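Local coordinates for Exo-poly-alpha-D-galacturonosidase (PDB 3JUR), which probably hydrolyses polygalacturonic acid, the backbone of pectin, as a heat-active, exo-acting polygalacturonase of glycosyl hydrolase family 28, at residues V18-I23 with N223-N228; C122-I127 with C198-V203; I301-S306 with S332-Y337; N359-N364 with E393-D398. All coordinates share one frame; numbering follows the deposited sequence.

From the N terminus, the segment 18-23 leaves helix 6-16 and meets 223-228 in interaction 1, closing a loop of about 200 residues. Nested inside that loop is interaction 2, where 122-127 pairs with 198-203; the two touch, since Ile225 bonds through its backbone to Val201, and probably also to Val203, on the adjoining strand. Interactions 3 and 4 follow in series, each closing a short loop between successive turns of the beta-helix, and they meet where Tyr362 packs against Ser303 and Arg334. No two contacts cross. The centre of interaction 4 lies about 37 Å from those of interactions 1 and 2, on the opposite side of the chain's centre.

Interaction 1 (V18-I23 with N223-N228); sequences VREPQI and NVIIRN
With CG anti to its backbone N (chi1 -179°), the side chain of Asn223 reaches from a corner of the chain to the backbone of 18-23; Glu20, extended beyond CG, and Arg227, bent at chi2 and chi3, bring their charged ends together farther along. The Asn223 amide takes both polar backbone atoms of Arg19. Arg19 N donates to Asn223 OD1 (3.0 Å) from above the carbonyl plane, whereas Asn223 ND2 donates to Arg19 O (3.0 Å) within its own amide plane and on a lone pair of the acceptor. This two-bond pairing fixes the rotation of the amide, and ND2 also bonds Asn200 OD1. Arg227 grips Glu20 end-on: NH1 (3.1 Å) and NH2 (3.2 Å) both donate to OE2, which lies in the guanidinium plane while the carboxylate is turned 78° from it. NH1 also forms a salt bridge with Glu204, so the guanidinium is paired with two carboxylates. Between the two polar pairs lies Ile225, its CG1 against Val18 CG1 (3.6 Å) and its CD1 against the backbone at Glu20 N (3.5 Å). Residues 18-20 run at 65° to 223-227, so the link between helix 6-16 and strand 27-29 crosses the outside of the parallel beta-helix obliquely, over a strand that lies between strands 201-204 and 249-252.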
loop_
_atom_site.group_PDB
_atom_site.type_symbol
_atom_site.label_atom_id
_atom_site.label_comp_id
_atom_site.label_asym_id
_atom_site.label_seq_id
_atom_site.Cartn_x
_atom_site.Cartn_y
_atom_site.Cartn_z
ATOM N N VAL D 18 -17.398 -35.681 18.414
ATOM C CA VAL D 18 -16.415 -36.475 17.701
ATOM C C VAL D 18 -15.582 -37.260 18.723
ATOM O O VAL D 18 -15.061 -36.685 19.677
ATOM C CB VAL D 18 -15.542 -35.573 16.769
ATOM C CG1 VAL D 18 -14.169 -36.152 16.556
ATOM C CG2 VAL D 18 -16.241 -35.340 15.435
ATOM N N ARG D 19 -15.503 -38.579 18.545
ATOM C CA ARG D 19 -14.605 -39.413 19.356
ATOM C C ARG D 19 -14.206 -40.715 18.675
ATOM O O ARG D 19 -14.981 -41.284 17.901
ATOM C CB ARG D 19 -15.161 -39.690 20.766
ATOM C CG ARG D 19 -16.483 -40.412 20.824
ATOM C CD ARG D 19 -16.715 -41.066 22.208
ATOM N NE ARG D 19 -16.461 -40.164 23.337
ATOM C CZ ARG D 19 -17.254 -39.157 23.697
ATOM N NH1 ARG D 19 -18.365 -38.892 23.021
ATOM N NH2 ARG D 19 -16.934 -38.397 24.732
ATOM N N GLU D 20 -12.986 -41.156 18.969
ATOM C CA GLU D 20 -12.440 -42.427 18.484
ATOM C C GLU D 20 -13.362 -43.612 18.783
ATOM O O GLU D 20 -13.974 -43.661 19.853
ATOM C CB GLU D 20 -11.095 -42.701 19.152
ATOM C CG GLU D 20 -9.910 -41.949 18.583
ATOM C CD GLU D 20 -8.599 -42.367 19.247
ATOM O OE1 GLU D 20 -8.417 -43.575 19.546
ATOM O OE2 GLU D 20 -7.749 -41.482 19.466
ATOM N N PRO D 21 -13.455 -44.577 17.845
ATOM C CA PRO D 21 -14.246 -45.779 18.102
ATOM C C PRO D 21 -13.598 -46.692 19.143
ATOM O O PRO D 21 -12.372 -46.853 19.151
ATOM C CB PRO D 21 -14.279 -46.480 16.740
ATOM C CG PRO D 21 -13.081 -45.968 16.009
ATOM C CD PRO D 21 -12.921 -44.553 16.471
ATOM N N GLN D 22 -14.411 -47.264 20.026
ATOM C CA GLN D 22 -13.942 -48.339 20.892
ATOM C C GLN D 22 -13.741 -49.588 20.033
ATOM O O GLN D 22 -14.622 -49.976 19.264
ATOM C CB GLN D 22 -14.930 -48.625 22.032
ATOM C CG GLN D 22 -14.842 -47.666 23.228
ATOM C CD GLN D 22 -13.520 -47.767 23.986
ATOM O OE1 GLN D 22 -13.180 -48.815 24.541
ATOM N NE2 GLN D 22 -12.778 -46.668 24.021
ATOM N N ILE D 23 -12.561 -50.186 20.150
ATOM C CA ILE D 23 -12.233 -51.424 19.451
ATOM C C ILE D 23 -11.851 -52.456 20.504
ATOM O O ILE D 23 -10.930 -52.215 21.288
ATOM C CB ILE D 23 -11.062 -51.230 18.428
ATOM C CG1 ILE D 23 -11.407 -50.173 17.362
ATOM C CG2 ILE D 23 -10.648 -52.559 17.803
ATOM C CD1 ILE D 23 -12.533 -50.546 16.389
ATOM N N ASN D 223 -19.793 -39.169 13.032
ATOM C CA ASN D 223 -18.622 -39.343 13.896
ATOM C C ASN D 223 -17.455 -40.008 13.157
ATOM O O ASN D 223 -17.124 -41.181 13.388
ATOM C CB ASN D 223 -18.980 -40.075 15.198
ATOM C CG ASN D 223 -17.789 -40.238 16.121
ATOM O OD1 ASN D 223 -16.790 -39.536 15.991
ATOM N ND2 ASN D 223 -17.889 -41.171 17.063
ATOM N N VAL D 224 -16.834 -39.235 12.268
ATOM C CA VAL D 224 -15.739 -39.727 11.446
ATOM C C VAL D 224 -14.469 -38.905 11.725
ATOM O O VAL D 224 -14.502 -37.668 11.712
ATOM C CB VAL D 224 -16.112 -39.681 9.934
ATOM C CG1 VAL D 224 -15.005 -40.274 9.070
ATOM C CG2 VAL D 224 -17.447 -40.388 9.673
ATOM N N ILE D 225 -13.367 -39.601 12.005
ATOM C CA ILE D 225 -12.064 -38.971 12.215
ATOM C C ILE D 225 -11.068 -39.483 11.164
ATOM O O ILE D 225 -10.865 -40.689 11.014
ATOM C CB ILE D 225 -11.505 -39.243 13.642
ATOM C CG1 ILE D 225 -12.418 -38.643 14.712
ATOM C CG2 ILE D 225 -10.088 -38.705 13.793
ATOM C CD1 ILE D 225 -12.183 -39.207 16.125
ATOM N N ILE D 226 -10.468 -38.554 10.428
ATOM C CA ILE D 226 -9.376 -38.886 9.520
ATOM C C ILE D 226 -8.203 -38.008 9.913
ATOM O O ILE D 226 -8.280 -36.774 9.878
ATOM C CB ILE D 226 -9.766 -38.704 8.045
ATOM C CG1 ILE D 226 -10.974 -39.582 7.710
ATOM C CG2 ILE D 226 -8.599 -39.075 7.125
ATOM C CD1 ILE D 226 -11.824 -39.043 6.588
ATOM N N ARG D 227 -7.117 -38.651 10.316
ATOM C CA ARG D 227 -6.036 -37.941 10.968
ATOM C C ARG D 227 -4.697 -38.588 10.648
ATOM O O ARG D 227 -4.600 -39.812 10.567
ATOM C CB ARG D 227 -6.339 -37.865 12.478
ATOM C CG ARG D 227 -5.268 -38.345 13.420
ATOM C CD ARG D 227 -5.801 -39.453 14.337
ATOM N NE ARG D 227 -6.718 -38.981 15.376
ATOM C CZ ARG D 227 -7.080 -39.686 16.451
ATOM N NH1 ARG D 227 -6.608 -40.914 16.663
ATOM N NH2 ARG D 227 -7.916 -39.158 17.327
ATOM N N ASN D 228 -3.684 -37.751 10.439
ATOM C CA ASN D 228 -2.310 -38.197 10.164
ATOM C C ASN D 228 -2.158 -39.220 9.030
ATOM O O ASN D 228 -1.323 -40.123 9.103
ATOM C CB ASN D 228 -1.611 -38.673 11.453
ATOM C CG ASN D 228 -1.462 -37.558 12.475
ATOM O OD1 ASN D 228 -2.269 -37.442 13.403
ATOM N ND2 ASN D 228 -0.447 -36.710 12.294
HETATM O O HOH W 1 -17.055 -43.487 19.276
#

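Interaction 2 (C122-I127 with C198-V203); sequences CENVAI and CRNVLV
An asparagine ladder, running along one corner of the right-handed parallel beta-helix of family 28, joins two successive turns here. At Asn124 and Asn200 the backbone has positive phi and the chain turns from one sheet face to the next. Both side chains have CG anti to the carbonyl carbon, so their amides lie side by side, only 17° from coplanar, and Asn200 ND2 donates to Asn124 OD1 (2.7 Å) at a nearly straight 166°. The ladder continues both ways, through Asn79 OD1 and through Asn223 ND2. An alanine at Asn124 would lack the amide, and so would probably break the ladder in its middle, leaving Asn200 ND2 and Asn79 OD1 without this partner. Beyond the corner the strands run parallel, with axes 3° apart. Their bonds step from one chain to the other: Val125 N to Asn200 O (3.0 Å), Leu202 N to Val125 O (3.0 Å) and Ile127 N to Leu202 O (2.8 Å). Val125, Ile127, Val201 and Val203 share the face packed on strand 193-196, while Ala126 CB meets Leu202 CB (4.0 Å) on the other. Before the corner Arg199 N bonds Cys122 O (3.1 Å). Glu123 and Arg199 extend alongside each other, and Glu123 OE2 sits 3.0 Å from Arg199 NH2 over a guanidinium face, a salt bridge of charge alone with no N-H aimed at the oxygen.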
loop_
_atom_site.group_PDB
_atom_site.type_symbol
_atom_site.label_atom_id
_atom_site.label_comp_id
_atom_site.label_asym_id
_atom_site.label_seq_id
_atom_site.Cartn_x
_atom_site.Cartn_y
_atom_site.Cartn_z
ATOM N N CYS D 122 -22.119 -50.188 9.134
ATOM C CA CYS D 122 -21.252 -50.663 10.207
ATOM C C CYS D 122 -21.048 -49.608 11.285
ATOM O O CYS D 122 -21.266 -48.411 11.061
ATOM C CB CYS D 122 -19.893 -51.087 9.645
ATOM S SG CYS D 122 -19.929 -52.589 8.635
ATOM N N GLU D 123 -20.593 -50.068 12.444
ATOM C CA GLU D 123 -20.357 -49.220 13.595
ATOM C C GLU D 123 -18.985 -49.561 14.178
ATOM O O GLU D 123 -18.601 -50.733 14.202
ATOM C CB GLU D 123 -21.450 -49.496 14.619
ATOM C CG GLU D 123 -21.487 -48.585 15.822
ATOM C CD GLU D 123 -22.629 -48.947 16.759
ATOM O OE1 GLU D 123 -22.842 -50.155 17.011
ATOM O OE2 GLU D 123 -23.315 -48.021 17.236
ATOM N N ASN D 124 -18.256 -48.543 14.640
ATOM C CA ASN D 124 -16.939 -48.713 15.278
ATOM C C ASN D 124 -15.932 -49.415 14.369
ATOM O O ASN D 124 -15.534 -50.557 14.623
ATOM C CB ASN D 124 -17.053 -49.456 16.624
ATOM C CG ASN D 124 -18.158 -48.904 17.510
ATOM O OD1 ASN D 124 -18.330 -47.692 17.631
ATOM N ND2 ASN D 124 -18.912 -49.800 18.137
ATOM N N VAL D 125 -15.545 -48.736 13.298
ATOM C CA VAL D 125 -14.649 -49.303 12.301
ATOM C C VAL D 125 -13.441 -48.383 12.133
ATOM O O VAL D 125 -13.594 -47.164 12.062
ATOM C CB VAL D 125 -15.385 -49.545 10.956
ATOM C CG1 VAL D 125 -14.420 -50.032 9.886
ATOM C CG2 VAL D 125 -16.504 -50.573 11.134
ATOM N N ALA D 126 -12.241 -48.959 12.102
ATOM C CA ALA D 126 -11.021 -48.154 12.022
ATOM C C ALA D 126 -9.997 -48.709 11.041
ATOM O O ALA D 126 -9.890 -49.923 10.859
ATOM C CB ALA D 126 -10.395 -47.993 13.403
ATOM N N ILE D 127 -9.264 -47.802 10.395
ATOM C CA ILE D 127 -8.085 -48.164 9.615
ATOM C C ILE D 127 -6.900 -47.389 10.188
ATOM O O ILE D 127 -6.884 -46.160 10.155
ATOM C CB ILE D 127 -8.273 -47.865 8.114
ATOM C CG1 ILE D 127 -9.434 -48.696 7.544
ATOM C CG2 ILE D 127 -6.975 -48.119 7.345
ATOM C CD1 ILE D 127 -9.978 -48.174 6.210
ATOM N N CYS D 198 -22.250 -45.349 8.057
ATOM C CA CYS D 198 -21.525 -45.869 9.210
ATOM C C CYS D 198 -21.468 -44.860 10.349
ATOM O O CYS D 198 -21.597 -43.659 10.130
ATOM C CB CYS D 198 -20.107 -46.285 8.812
ATOM S SG CYS D 198 -20.040 -47.642 7.648
ATOM N N ARG D 199 -21.269 -45.374 11.559
ATOM C CA ARG D 199 -21.090 -44.569 12.760
ATOM C C ARG D 199 -19.757 -44.915 13.409
ATOM O O ARG D 199 -19.381 -46.089 13.455
ATOM C CB ARG D 199 -22.214 -44.859 13.759
ATOM C CG ARG D 199 -23.233 -43.745 13.914
ATOM C CD ARG D 199 -24.390 -44.152 14.838
ATOM N NE ARG D 199 -23.935 -44.653 16.138
ATOM C CZ ARG D 199 -24.733 -44.934 17.173
ATOM N NH1 ARG D 199 -26.047 -44.753 17.087
ATOM N NH2 ARG D 199 -24.212 -45.391 18.307
ATOM N N ASN D 200 -19.066 -43.901 13.934
ATOM C CA ASN D 200 -17.813 -44.080 14.690
ATOM C C ASN D 200 -16.718 -44.711 13.837
ATOM O O ASN D 200 -16.435 -45.915 13.941
ATOM C CB ASN D 200 -18.020 -44.906 15.973
ATOM C CG ASN D 200 -19.229 -44.463 16.775
ATOM O OD1 ASN D 200 -19.674 -43.323 16.676
ATOM N ND2 ASN D 200 -19.769 -45.373 17.576
ATOM N N VAL D 201 -16.107 -43.887 12.996
ATOM C CA VAL D 201 -15.128 -44.348 12.029
ATOM C C VAL D 201 -13.838 -43.565 12.211
ATOM O O VAL D 201 -13.862 -42.344 12.383
ATOM C CB VAL D 201 -15.655 -44.183 10.578
ATOM C CG1 VAL D 201 -14.548 -44.415 9.563
ATOM C CG2 VAL D 201 -16.829 -45.129 10.316
ATOM N N LEU D 202 -12.718 -44.276 12.181
ATOM C CA LEU D 202 -11.400 -43.663 12.276
ATOM C C LEU D 202 -10.519 -44.156 11.137
ATOM O O LEU D 202 -10.452 -45.350 10.882
ATOM C CB LEU D 202 -10.758 -44.000 13.627
ATOM C CG LEU D 202 -9.279 -43.682 13.866
ATOM C CD1 LEU D 202 -9.013 -42.187 13.816
ATOM C CD2 LEU D 202 -8.825 -44.252 15.203
ATOM N N VAL D 203 -9.865 -43.230 10.444
ATOM C CA VAL D 203 -8.811 -43.573 9.494
ATOM C C VAL D 203 -7.578 -42.768 9.883
ATOM O O VAL D 203 -7.619 -41.526 9.908
ATOM C CB VAL D 203 -9.192 -43.243 8.022
ATOM C CG1 VAL D 203 -8.021 -43.557 7.065
ATOM C CG2 VAL D 203 -10.454 -43.983 7.595
#

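Interaction 3 (I301-S306 with S332-Y337); sequences IGSEMS and SRRGGY
A cis peptide bond between Gly302 and Ser303 is the oddest feature of this buried contact, and the residue after it, Ser303, is the one Arg334 seizes. The arginine, bent at chi2, comes side-on with two nitrogens. Its NH2 donates to Ser303 OG (2.9 Å) at 170° and in the guanidinium plane. Its NE donates to Ser303 O (2.7 Å) from well above the carbonyl plane, at a less straight 133°. One bond to the hydroxyl and one to the carbonyl fix the rotation of the guanidinium, whose NH1 forms a salt bridge with Asp270. Ser303 O also accepts a weak bond from Met305 N across the inverse gamma turn centred on Glu304, whose carboxylate pairs with Lys266 and Arg269. At the other end of the arginine Ser306 OG donates to Arg334 O (2.7 Å) on a carbonyl lone pair, so both ends of Arg334 are tied to 301-306. Met305, folded back at chi2 and chi3, lays SD against Arg334 CB (3.8 Å) and puts CE 3.2 Å from Gly335 O. Gly336 leaves no room for a side chain: a beta carbon would lie 2.6 Å from Met305 O and collide. These are loops leaving neighbouring strands, 299-301 and 327-329, of one parallel face of the beta-helix; Ile301 bonds by backbone to Arg327 and Lys329 of an Arg-Leu-Lys sequence that probably corresponds to the Arg-Ile-Lys motif of family 28.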
loop_
_atom_site.group_PDB
_atom_site.type_symbol
_atom_site.label_atom_id
_atom_site.label_comp_id
_atom_site.label_asym_id
_atom_site.label_seq_id
_atom_site.Cartn_x
_atom_site.Cartn_y
_atom_site.Cartn_z
ATOM N N ILE D 301 -16.292 -27.049 -1.729
ATOM C CA ILE D 301 -17.682 -27.431 -1.483
ATOM C C ILE D 301 -18.355 -27.652 -2.844
ATOM O O ILE D 301 -18.243 -26.804 -3.737
ATOM C CB ILE D 301 -18.489 -26.369 -0.650
ATOM C CG1 ILE D 301 -17.676 -25.748 0.504
ATOM C CG2 ILE D 301 -19.799 -26.973 -0.143
ATOM C CD1 ILE D 301 -17.302 -26.691 1.635
ATOM N N GLY D 302 -19.025 -28.797 -3.005
ATOM C CA GLY D 302 -19.741 -29.121 -4.245
ATOM C C GLY D 302 -18.930 -29.943 -5.237
ATOM O O GLY D 302 -17.837 -30.406 -4.910
ATOM N N SER D 303 -19.428 -30.117 -6.462
ATOM C CA SER D 303 -20.667 -29.492 -6.947
ATOM C C SER D 303 -21.917 -30.261 -6.527
ATOM O O SER D 303 -23.036 -29.764 -6.655
ATOM C CB SER D 303 -20.642 -29.399 -8.467
ATOM O OG SER D 303 -20.869 -30.677 -9.049
ATOM N N GLU D 304 -21.719 -31.485 -6.049
ATOM C CA GLU D 304 -22.829 -32.306 -5.600
ATOM C C GLU D 304 -23.183 -31.893 -4.174
ATOM O O GLU D 304 -22.771 -32.530 -3.216
ATOM C CB GLU D 304 -22.478 -33.792 -5.683
ATOM C CG GLU D 304 -22.026 -34.257 -7.076
ATOM C CD GLU D 304 -20.509 -34.290 -7.248
ATOM O OE1 GLU D 304 -19.797 -33.470 -6.627
ATOM O OE2 GLU D 304 -20.024 -35.148 -8.009
ATOM N N MET D 305 -23.949 -30.813 -4.050
ATOM C CA MET D 305 -24.327 -30.284 -2.745
ATOM C C MET D 305 -25.849 -30.128 -2.631
ATOM O O MET D 305 -26.343 -29.314 -1.842
ATOM C CB MET D 305 -23.597 -28.955 -2.462
ATOM C CG MET D 305 -23.500 -27.992 -3.656
ATOM S SD MET D 305 -25.086 -27.677 -4.462
ATOM C CE MET D 305 -25.731 -26.399 -3.390
ATOM N N SER D 306 -26.582 -30.929 -3.408
ATOM C CA SER D 306 -28.045 -30.828 -3.492
ATOM C C SER D 306 -28.763 -31.116 -2.170
ATOM O O SER D 306 -29.909 -30.717 -1.984
ATOM C CB SER D 306 -28.583 -31.757 -4.584
ATOM O OG SER D 306 -28.073 -31.385 -5.854
ATOM N N SER D 332 -27.795 -24.323 -11.300
ATOM C CA SER D 332 -29.250 -24.329 -11.121
ATOM C C SER D 332 -29.948 -25.680 -11.388
ATOM O O SER D 332 -31.178 -25.756 -11.351
ATOM C CB SER D 332 -29.913 -23.181 -11.901
ATOM O OG SER D 332 -29.610 -23.243 -13.284
ATOM N N ARG D 333 -29.180 -26.738 -11.649
ATOM C CA ARG D 333 -29.739 -28.098 -11.623
ATOM C C ARG D 333 -29.692 -28.669 -10.203
ATOM O O ARG D 333 -30.397 -29.633 -9.912
ATOM C CB ARG D 333 -28.991 -29.068 -12.556
ATOM C CG ARG D 333 -28.417 -28.468 -13.822
ATOM C CD ARG D 333 -29.153 -28.915 -15.060
ATOM N NE ARG D 333 -28.692 -30.212 -15.541
ATOM C CZ ARG D 333 -28.627 -30.561 -16.826
ATOM N NH1 ARG D 333 -28.969 -29.701 -17.778
ATOM N NH2 ARG D 333 -28.204 -31.774 -17.158
ATOM N N ARG D 334 -28.865 -28.076 -9.332
ATOM C CA ARG D 334 -28.529 -28.671 -8.032
ATOM C C ARG D 334 -29.515 -28.404 -6.904
ATOM O O ARG D 334 -29.714 -29.265 -6.050
ATOM C CB ARG D 334 -27.139 -28.227 -7.557
ATOM C CG ARG D 334 -25.969 -28.691 -8.399
ATOM C CD ARG D 334 -25.651 -30.174 -8.216
ATOM N NE ARG D 334 -24.411 -30.484 -8.919
ATOM C CZ ARG D 334 -24.323 -30.718 -10.228
ATOM N NH1 ARG D 334 -25.411 -30.720 -10.996
ATOM N NH2 ARG D 334 -23.138 -30.958 -10.771
ATOM N N GLY D 335 -30.096 -27.210 -6.870
ATOM C CA GLY D 335 -30.847 -26.769 -5.693
ATOM C C GLY D 335 -29.943 -26.828 -4.472
ATOM O O GLY D 335 -28.728 -26.639 -4.587
ATOM N N GLY D 336 -30.534 -27.103 -3.310
ATOM C CA GLY D 336 -29.792 -27.191 -2.056
ATOM C C GLY D 336 -29.183 -25.869 -1.635
ATOM O O GLY D 336 -29.636 -24.796 -2.063
ATOM N N TYR D 337 -28.154 -25.948 -0.794
ATOM C CA TYR D 337 -27.494 -24.760 -0.255
ATOM C C TYR D 337 -26.029 -25.020 0.096
ATOM O O TYR D 337 -25.615 -26.165 0.289
ATOM C CB TYR D 337 -28.249 -24.221 0.977
ATOM C CG TYR D 337 -28.406 -25.228 2.098
ATOM C CD1 TYR D 337 -27.392 -25.407 3.046
ATOM C CD2 TYR D 337 -29.562 -26.007 2.208
ATOM C CE1 TYR D 337 -27.524 -26.333 4.076
ATOM C CE2 TYR D 337 -29.701 -26.945 3.240
ATOM C CZ TYR D 337 -28.672 -27.095 4.170
ATOM O OH TYR D 337 -28.785 -28.009 5.192
#

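Interaction 4 (N359-N364 with E393-D398); sequences NLRYDN and EGLEND
The hydrogen bonds begin at the strand ends, where Asn359 and Glu393 form a parallel beta bridge, and Leu360 N donates to Glu393 O (2.9 Å) almost along the C=O axis. Asn359, its CG anti to the backbone N, accepts from Arg361 N at OD1 (2.9 Å), an Asx turn that bends the chain as the strand ends. Arg361 then grips Gly394 O side-on, NH2 at 2.8 Å and NE at 3.3 Å, with the oxygen in the guanidinium plane. Both segments leave adjacent parallel strands of the beta-helix, 357-359 and 388-393, and begin the loops to the next face. Charge adds a looser element: Arg361 NH1 stands 3.5 Å from Glu393 OE1, which lies well out of the guanidinium plane, so no N-H points at it. Each charge has another partner, Glu420 for Arg361 NH2 and Arg391 for Glu393 OE2. Replacing Arg361 by an alanine would remove both bonds to Gly394 O and would probably loosen the hold between the two loops. In van der Waals contact, Glu393 CB sits 3.8 Å over the centre of one guanidinium face, and Arg361 CG slides past Leu395 CD2 in the opposite sense (3.8 Å). Leu360 points into the second loop, its CB in apolar contact with Leu395 CG (4.1 Å) and its CD2 near both O and OD2 of Asp398, at the two ends of the type I turn 395-398.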
loop_
_atom_site.group_PDB
_atom_site.type_symbol
_atom_site.label_atom_id
_atom_site.label_comp_id
_atom_site.label_asym_id
_atom_site.label_seq_id
_atom_site.Cartn_x
_atom_site.Cartn_y
_atom_site.Cartn_z
ATOM N N ASN D 359 -18.601 -20.249 -7.702
ATOM C CA ASN D 359 -19.145 -20.396 -9.053
ATOM C C ASN D 359 -20.525 -21.053 -9.044
ATOM O O ASN D 359 -20.676 -22.201 -8.581
ATOM C CB ASN D 359 -18.170 -21.210 -9.915
ATOM C CG ASN D 359 -18.603 -21.303 -11.370
ATOM O OD1 ASN D 359 -19.481 -20.561 -11.827
ATOM N ND2 ASN D 359 -17.987 -22.222 -12.108
ATOM N N LEU D 360 -21.528 -20.326 -9.541
ATOM C CA LEU D 360 -22.884 -20.873 -9.617
ATOM C C LEU D 360 -23.251 -21.295 -11.038
ATOM O O LEU D 360 -24.426 -21.513 -11.340
ATOM C CB LEU D 360 -23.924 -19.902 -9.043
ATOM C CG LEU D 360 -24.172 -19.912 -7.534
ATOM C CD1 LEU D 360 -22.952 -19.444 -6.737
ATOM C CD2 LEU D 360 -25.401 -19.064 -7.205
ATOM N N ARG D 361 -22.235 -21.427 -11.892
ATOM C CA ARG D 361 -22.416 -21.839 -13.287
ATOM C C ARG D 361 -21.613 -23.097 -13.621
ATOM O O ARG D 361 -21.154 -23.260 -14.749
ATOM C CB ARG D 361 -22.001 -20.718 -14.239
ATOM C CG ARG D 361 -22.855 -19.480 -14.161
ATOM C CD ARG D 361 -22.068 -18.292 -14.650
ATOM N NE ARG D 361 -22.456 -17.076 -13.943
ATOM C CZ ARG D 361 -21.928 -15.875 -14.160
ATOM N NH1 ARG D 361 -20.973 -15.718 -15.073
ATOM N NH2 ARG D 361 -22.361 -14.829 -13.464
ATOM N N TYR D 362 -21.453 -23.975 -12.638
ATOM C CA TYR D 362 -20.679 -25.201 -12.793
ATOM C C TYR D 362 -21.139 -26.066 -13.974
ATOM O O TYR D 362 -22.334 -26.350 -14.108
ATOM C CB TYR D 362 -20.732 -26.015 -11.505
ATOM C CG TYR D 362 -19.831 -27.213 -11.533
ATOM C CD1 TYR D 362 -18.450 -27.069 -11.381
ATOM C CD2 TYR D 362 -20.348 -28.493 -11.727
ATOM C CE1 TYR D 362 -17.611 -28.162 -11.419
ATOM C CE2 TYR D 362 -19.510 -29.600 -11.757
ATOM C CZ TYR D 362 -18.145 -29.423 -11.597
ATOM O OH TYR D 362 -17.306 -30.505 -11.622
ATOM N N ASP D 363 -20.178 -26.479 -14.803
ATOM C CA ASP D 363 -20.412 -27.256 -16.050
ATOM C C ASP D 363 -21.314 -26.554 -17.078
ATOM O O ASP D 363 -21.754 -27.179 -18.046
ATOM C CB ASP D 363 -20.956 -28.672 -15.763
ATOM C CG ASP D 363 -19.874 -29.663 -15.327
ATOM O OD1 ASP D 363 -18.680 -29.304 -15.293
ATOM O OD2 ASP D 363 -20.225 -30.821 -15.016
ATOM N N ASN D 364 -21.572 -25.263 -16.873
ATOM C CA ASN D 364 -22.474 -24.474 -17.732
ATOM C C ASN D 364 -23.846 -25.126 -17.930
ATOM O O ASN D 364 -24.412 -25.090 -19.020
ATOM C CB ASN D 364 -21.821 -24.151 -19.084
ATOM C CG ASN D 364 -20.616 -23.244 -18.942
ATOM O OD1 ASN D 364 -20.721 -22.022 -19.087
ATOM N ND2 ASN D 364 -19.465 -23.831 -18.634
ATOM N N GLU D 393 -19.045 -15.600 -8.862
ATOM C CA GLU D 393 -20.052 -15.493 -9.913
ATOM C C GLU D 393 -21.374 -16.168 -9.542
ATOM O O GLU D 393 -21.473 -17.407 -9.456
ATOM C CB GLU D 393 -19.489 -16.008 -11.245
ATOM C CG GLU D 393 -18.377 -15.106 -11.777
ATOM C CD GLU D 393 -17.528 -15.738 -12.871
ATOM O OE1 GLU D 393 -17.633 -15.273 -14.032
ATOM O OE2 GLU D 393 -16.754 -16.679 -12.582
ATOM N N GLY D 394 -22.374 -15.332 -9.298
ATOM C CA GLY D 394 -23.736 -15.788 -9.032
ATOM C C GLY D 394 -24.590 -15.758 -10.289
ATOM O O GLY D 394 -24.074 -15.728 -11.407
ATOM N N LEU D 395 -25.904 -15.771 -10.103
ATOM C CA LEU D 395 -26.849 -15.681 -11.224
ATOM C C LEU D 395 -27.723 -14.440 -11.077
ATOM O O LEU D 395 -27.920 -13.953 -9.968
ATOM C CB LEU D 395 -27.705 -16.954 -11.312
ATOM C CG LEU D 395 -26.939 -18.287 -11.276
ATOM C CD1 LEU D 395 -27.863 -19.456 -10.937
ATOM C CD2 LEU D 395 -26.189 -18.531 -12.585
ATOM N N GLU D 396 -28.228 -13.928 -12.199
ATOM C CA GLU D 396 -29.102 -12.749 -12.222
ATOM C C GLU D 396 -30.306 -12.859 -11.260
ATOM O O GLU D 396 -30.668 -11.889 -10.589
ATOM C CB GLU D 396 -29.558 -12.462 -13.665
ATOM C CG GLU D 396 -30.559 -11.329 -13.803
ATOM C CD GLU D 396 -30.497 -10.610 -15.153
ATOM O OE1 GLU D 396 -29.932 -11.166 -16.132
ATOM O OE2 GLU D 396 -31.025 -9.476 -15.226
ATOM N N ASN D 397 -30.905 -14.044 -11.192
ATOM C CA ASN D 397 -31.991 -14.330 -10.251
ATOM C C ASN D 397 -31.548 -15.077 -8.971
ATOM O O ASN D 397 -32.378 -15.651 -8.261
ATOM C CB ASN D 397 -33.092 -15.124 -10.973
ATOM C CG ASN D 397 -32.584 -16.437 -11.559
ATOM O OD1 ASN D 397 -31.382 -16.748 -11.508
ATOM N ND2 ASN D 397 -33.497 -17.216 -12.117
ATOM N N ASP D 398 -30.250 -15.070 -8.679
ATOM C CA ASP D 398 -29.707 -15.795 -7.530
ATOM C C ASP D 398 -28.303 -15.270 -7.198
ATOM O O ASP D 398 -27.297 -15.883 -7.545
ATOM C CB ASP D 398 -29.692 -17.310 -7.818
ATOM C CG ASP D 398 -29.349 -18.152 -6.600
ATOM O OD1 ASP D 398 -29.327 -17.635 -5.458
ATOM O OD2 ASP D 398 -29.095 -19.360 -6.792
HETATM O O HOH W 2 -17.852 -19.009 -13.259
#